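Local coordinates for protein CT_858 (Chlamydia trachomatis, PDB 3DOR) that is the secreted chlamydial protease CPAF, probably a serine-type endopeptidase that cuts other proteins, at residues E109-V112 with G113-L116. Residues are numbered along the deposited sequence; the frame is centred on the assembly and turned at random.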
loop_
_atom_site.group_PDB
_atom_site.type_symbol
_atom_site.label_atom_id
_atom_site.label_comp_id
_atom_site.label_asym_id
_atom_site.label_seq_id
_atom_site.Cartn_x
_atom_site.Cartn_y
_atom_site.Cartn_z
ATOM N N GLU B 109 -28.993 -18.869 -30.405
ATOM C CA GLU B 109 -28.525 -19.975 -31.244
ATOM C C GLU B 109 -27.455 -20.924 -30.731
ATOM O O GLU B 109 -27.595 -22.138 -30.858
ATOM C CB GLU B 109 -28.053 -19.433 -32.589
ATOM C CG GLU B 109 -29.162 -18.985 -33.502
ATOM C CD GLU B 109 -28.650 -18.646 -34.885
ATOM O OE1 GLU B 109 -27.971 -19.506 -35.492
ATOM O OE2 GLU B 109 -28.926 -17.526 -35.363
ATOM N N ILE B 110 -26.374 -20.376 -30.193
ATOM C CA ILE B 110 -25.283 -21.194 -29.684
ATOM C C ILE B 110 -25.715 -22.070 -28.509
ATOM O O ILE B 110 -26.345 -21.593 -27.569
ATOM C CB ILE B 110 -24.100 -20.303 -29.258
ATOM C CG1 ILE B 110 -23.600 -19.524 -30.478
ATOM C CG2 ILE B 110 -22.981 -21.151 -28.639
ATOM C CD1 ILE B 110 -22.596 -18.430 -30.171
ATOM N N ARG B 111 -25.395 -23.359 -28.585
ATOM C CA ARG B 111 -25.729 -24.303 -27.517
ATOM C C ARG B 111 -24.463 -24.850 -26.876
ATOM O O ARG B 111 -23.394 -24.877 -27.496
ATOM C CB ARG B 111 -26.490 -25.523 -28.045
ATOM C CG ARG B 111 -27.790 -25.289 -28.776
ATOM C CD ARG B 111 -28.473 -26.643 -28.970
ATOM N NE ARG B 111 -29.235 -26.714 -30.212
ATOM C CZ ARG B 111 -28.754 -27.176 -31.363
ATOM N NH1 ARG B 111 -27.511 -27.622 -31.449
ATOM N NH2 ARG B 111 -29.522 -27.187 -32.434
ATOM N N VAL B 112 -24.590 -25.303 -25.633
ATOM C CA VAL B 112 -23.464 -25.921 -24.947
ATOM C C VAL B 112 -23.193 -27.161 -25.790
ATOM O O VAL B 112 -24.129 -27.855 -26.180
ATOM C CB VAL B 112 -23.855 -26.372 -23.520
ATOM C CG1 VAL B 112 -22.835 -27.371 -22.985
ATOM C CG2 VAL B 112 -23.963 -25.168 -22.612
ATOM N N GLY B 113 -21.931 -27.435 -26.085
ATOM C CA GLY B 113 -21.616 -28.602 -26.886
ATOM C C GLY B 113 -21.197 -28.255 -28.308
ATOM O O GLY B 113 -20.630 -29.098 -29.010
ATOM N N ASP B 114 -21.500 -27.031 -28.736
ATOM C CA ASP B 114 -21.133 -26.553 -30.070
ATOM C C ASP B 114 -19.624 -26.419 -30.112
ATOM O O ASP B 114 -18.993 -26.092 -29.097
ATOM C CB ASP B 114 -21.716 -25.163 -30.339
ATOM C CG ASP B 114 -23.208 -25.174 -30.559
ATOM O OD1 ASP B 114 -23.808 -24.075 -30.493
ATOM O OD2 ASP B 114 -23.777 -26.260 -30.798
ATOM N N GLU B 115 -19.043 -26.653 -31.283
ATOM C CA GLU B 115 -17.606 -26.514 -31.432
ATOM C C GLU B 115 -17.366 -25.151 -32.061
ATOM O O GLU B 115 -18.035 -24.789 -33.034
ATOM C CB GLU B 115 -17.027 -27.599 -32.348
ATOM C CG GLU B 115 -15.503 -27.585 -32.360
ATOM C CD GLU B 115 -14.880 -28.451 -33.449
ATOM O OE1 GLU B 115 -15.585 -29.299 -34.039
ATOM O OE2 GLU B 115 -13.669 -28.286 -33.707
ATOM N N LEU B 116 -16.433 -24.388 -31.498
ATOM C CA LEU B 116 -16.109 -23.079 -32.038
ATOM C C LEU B 116 -15.084 -23.304 -33.140
ATOM O O LEU B 116 -14.020 -23.880 -32.900
ATOM C CB LEU B 116 -15.516 -22.168 -30.960
ATOM C CG LEU B 116 -15.045 -20.792 -31.446
ATOM C CD1 LEU B 116 -16.191 -20.082 -32.159
ATOM C CD2 LEU B 116 -14.553 -19.960 -30.265
HETATM O O HOH W 1 -24.135 -28.196 -29.095
#
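A type II beta turn from Arg111 to Asp114 closes the loop that leads into strand 115-119 of the PDZ domain, and the aspartate at its last position reaches back to bond the backbone at its first. Asp114 N donates to Arg111 O at 3.1 Å, the bond that closes the turn. In return Arg111 N donates to Asp114 OD1 at 2.6 Å, nearly straight at 165° but coming from well above the carboxylate plane. Because CG of Asp114 lies beside its own backbone N (chi1 -72°), the carboxylate folds back over the turn and closes a second ring next to the first. An aspartate suits the place: its short chain has little rotation to give up, and its carboxylate offers two oxygens, one for the Arg111 amide and one for a water. While OD1 takes the amide, Asp114 OD2 accepts a bond from the water at 2.6 Å, and that same water donates to Val112 O, tying the middle peptide of the turn to the carboxylate. Gly113 occupies the third position with a positive phi of 107°, where a side chain would collide with the carbonyl oxygen of Val112. The Arg111 guanidinium stays oblique to the carboxylate, NH1 being 4.0 Å from Asp114 OD2, too far for a salt bridge, though the opposite charges probably still attract. CG2 of Ile110 lies 3.6 Å from Asp114 OD1, so a methyl group flanks the bonded oxygen. Asp114 OD1 also forms a salt bridge with Arg172, which also hydrogen-bonds Glu109 O and so ties the loop to the residue just after strand 165-171. Buried Ile110 packs on Phe100 and Ile103 of strand 98-103, on Leu168 and on Val180, while Gly113 and Asp114 make backbone bonds to Phe100, at the start of the antiparallel pairing of strands 98-103 and 115-119.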